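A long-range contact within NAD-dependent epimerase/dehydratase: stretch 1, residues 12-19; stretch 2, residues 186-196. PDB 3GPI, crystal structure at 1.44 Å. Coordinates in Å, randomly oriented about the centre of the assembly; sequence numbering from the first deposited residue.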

# COMPACT_ATOMS: atom_id res chain seq x y z
N GLY A 12 -9.23 0.32 -5.73
CA GLY A 12 -8.19 -0.22 -6.60
C GLY A 12 -7.81 -1.62 -6.18
O GLY A 12 -8.51 -2.32 -5.41
N ASP A 13 -6.67 -2.09 -6.67
CA ASP A 13 -6.37 -3.50 -6.51
C ASP A 13 -6.15 -3.89 -5.04
O ASP A 13 -6.53 -4.98 -4.60
CB ASP A 13 -5.22 -3.96 -7.40
CG ASP A 13 -3.87 -3.25 -7.11
OD1 ASP A 13 -3.80 -2.23 -6.37
OD2 ASP A 13 -2.87 -3.75 -7.67
N LEU A 14 -5.52 -3.00 -4.28
CA LEU A 14 -5.27 -3.30 -2.88
C LEU A 14 -6.58 -3.38 -2.13
O LEU A 14 -6.81 -4.34 -1.38
CB LEU A 14 -4.37 -2.20 -2.29
CG LEU A 14 -4.20 -2.28 -0.79
CD1 LEU A 14 -3.49 -3.51 -0.34
CD2 LEU A 14 -3.50 -1.05 -0.25
N GLY A 15 -7.46 -2.40 -2.35
CA GLY A 15 -8.76 -2.40 -1.65
C GLY A 15 -9.60 -3.60 -2.02
O GLY A 15 -10.31 -4.14 -1.17
N LEU A 16 -9.53 -4.04 -3.27
CA LEU A 16 -10.29 -5.21 -3.69
C LEU A 16 -9.78 -6.49 -3.09
O LEU A 16 -10.57 -7.33 -2.65
CB LEU A 16 -10.37 -5.32 -5.21
CG LEU A 16 -11.24 -4.24 -5.84
CD1 LEU A 16 -11.00 -4.08 -7.35
CD2 LEU A 16 -12.70 -4.66 -5.57
N GLU A 17 -8.47 -6.62 -2.99
CA GLU A 17 -7.91 -7.80 -2.39
C GLU A 17 -8.18 -7.84 -0.89
O GLU A 17 -8.49 -8.89 -0.34
CB GLU A 17 -6.40 -7.91 -2.68
CG GLU A 17 -5.67 -9.07 -2.00
CD GLU A 17 -6.11 -10.46 -2.42
OE1 GLU A 17 -6.85 -10.59 -3.44
OE2 GLU A 17 -5.74 -11.42 -1.72
N LEU A 18 -8.13 -6.67 -0.26
CA LEU A 18 -8.48 -6.56 1.15
C LEU A 18 -9.93 -6.96 1.35
O LEU A 18 -10.26 -7.71 2.27
CB LEU A 18 -8.23 -5.14 1.61
CG LEU A 18 -8.63 -4.90 3.07
CD1 LEU A 18 -7.94 -5.84 4.04
CD2 LEU A 18 -8.33 -3.43 3.43
N ALA A 19 -10.81 -6.43 0.50
CA ALA A 19 -12.23 -6.76 0.65
C ALA A 19 -12.44 -8.26 0.55
O ALA A 19 -13.22 -8.84 1.32
CB ALA A 19 -13.08 -6.03 -0.39
N HIS A 186 4.25 -6.90 -1.76
CA HIS A 186 3.31 -7.53 -2.67
C HIS A 186 1.89 -7.12 -2.27
O HIS A 186 1.56 -7.05 -1.08
CB HIS A 186 3.44 -9.05 -2.53
CG HIS A 186 2.73 -9.83 -3.60
ND1 HIS A 186 1.35 -9.93 -3.67
CD2 HIS A 186 3.23 -10.55 -4.63
CE1 HIS A 186 1.03 -10.69 -4.71
NE2 HIS A 186 2.15 -11.09 -5.30
N ARG A 187 1.06 -6.83 -3.26
CA ARG A 187 -0.35 -6.50 -3.02
C ARG A 187 -1.01 -7.41 -1.99
O ARG A 187 -1.74 -6.95 -1.11
CB ARG A 187 -1.13 -6.57 -4.33
CG ARG A 187 -2.64 -6.27 -4.22
CD ARG A 187 -3.39 -6.94 -5.39
NE ARG A 187 -3.45 -8.39 -5.27
CZ ARG A 187 -4.00 -9.20 -6.16
NH1 ARG A 187 -4.53 -8.71 -7.27
NH2 ARG A 187 -3.97 -10.51 -5.97
N ASP A 188 -0.78 -8.72 -2.09
CA ASP A 188 -1.48 -9.63 -1.19
C ASP A 188 -0.97 -9.54 0.23
O ASP A 188 -1.72 -9.76 1.18
CB ASP A 188 -1.35 -11.06 -1.65
CG ASP A 188 -2.08 -11.35 -2.95
OD1 ASP A 188 -2.79 -10.51 -3.51
OD2 ASP A 188 -1.97 -12.52 -3.39
N ASP A 189 0.33 -9.25 0.42
CA ASP A 189 0.80 -8.99 1.78
C ASP A 189 0.29 -7.68 2.34
O ASP A 189 0.00 -7.58 3.53
CB ASP A 189 2.34 -9.00 1.82
CG ASP A 189 2.90 -10.39 1.98
OD1 ASP A 189 2.40 -11.10 2.88
OD2 ASP A 189 3.86 -10.76 1.26
N GLY A 190 0.21 -6.62 1.52
CA GLY A 190 -0.35 -5.37 2.02
C GLY A 190 -1.79 -5.60 2.49
O GLY A 190 -2.18 -5.14 3.56
N ALA A 191 -2.59 -6.32 1.68
CA ALA A 191 -3.96 -6.56 2.05
C ALA A 191 -4.05 -7.47 3.27
O ALA A 191 -4.85 -7.19 4.17
CB ALA A 191 -4.70 -7.22 0.88
N ALA A 192 -3.28 -8.54 3.27
CA ALA A 192 -3.35 -9.50 4.37
C ALA A 192 -2.83 -8.89 5.66
O ALA A 192 -3.31 -9.21 6.74
CB ALA A 192 -2.59 -10.77 4.05
N PHE A 193 -1.86 -7.98 5.59
CA PHE A 193 -1.39 -7.34 6.82
C PHE A 193 -2.49 -6.44 7.39
O PHE A 193 -2.73 -6.42 8.61
CB PHE A 193 -0.12 -6.52 6.54
CG PHE A 193 0.41 -5.80 7.77
CD1 PHE A 193 0.75 -6.49 8.90
CD2 PHE A 193 0.61 -4.43 7.74
CE1 PHE A 193 1.25 -5.85 10.02
CE2 PHE A 193 1.10 -3.75 8.86
CZ PHE A 193 1.42 -4.47 9.99
N ILE A 194 -3.17 -5.69 6.54
CA ILE A 194 -4.30 -4.89 7.05
C ILE A 194 -5.39 -5.77 7.64
O ILE A 194 -5.90 -5.49 8.74
CB ILE A 194 -4.90 -4.00 5.97
CG1 ILE A 194 -3.84 -3.02 5.46
CG2 ILE A 194 -6.13 -3.27 6.52
CD1 ILE A 194 -4.27 -2.27 4.22
N ALA A 195 -5.71 -6.89 6.98
CA ALA A 195 -6.70 -7.82 7.56
C ALA A 195 -6.22 -8.38 8.86
O ALA A 195 -7.03 -8.54 9.80
CB ALA A 195 -7.02 -8.96 6.59
N TYR A 196 -4.92 -8.65 8.96
CA TYR A 196 -4.37 -9.16 10.22
C TYR A 196 -4.51 -8.10 11.32
O TYR A 196 -4.94 -8.44 12.47
CB TYR A 196 -2.91 -9.55 10.03
CG TYR A 196 -2.16 -9.95 11.26
CD1 TYR A 196 -2.33 -11.22 11.81
CD2 TYR A 196 -1.23 -9.08 11.85
CE1 TYR A 196 -1.63 -11.61 12.90
CE2 TYR A 196 -0.51 -9.47 13.00
CZ TYR A 196 -0.73 -10.74 13.49
OH TYR A 196 -0.02 -11.14 14.62
O HOH W 1 -3.79 -6.19 -8.91

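The two stretches form a close helix-helix contact, apolar along most of its length and charged near the start of the second helix, with no direct hydrogen bond between them. Helices 13-19 and 187-196 run in broadly the same direction, crossing at -51° with their axes 8.5 Å apart at closest approach. Small residues permit this proximity: Leu18 CA lies 4.6 Å from Ala191 CA, and the Ala191 methyl points toward the first helix, where its CB meets Glu17 CG at 3.6 Å. At Gly190, the absence of a side chain leaves space for Leu14; an ideal CB there would sit 3.5 Å from Leu14 CD1. Leu14 CD1 also packs 3.6 Å from Ala191 N. Leu18 extends the apolar seam, its CD2 lying 3.8 Å from Ile194 CG2 and its CD1 4.1 Å from Ala195 CB.

Arg187 carries the polar end. Arg187 NE and NH2 both donate to Asp188 OD1 (2.8 and 2.7 Å), a salt bridge within the second helix. Glu17 OE1 instead lies over one guanidinium face, 3.8 Å from Arg187 NH2, giving a long salt bridge that is purely electrostatic. The arginine's charge also offsets the proximity of Glu17 OE2 to Asp188 OD1, 3.6 Å apart. Water 1 sits between the helices, 2.9 Å from Asp13 OD2 and accepting from Arg187 NH1 (3.1 Å).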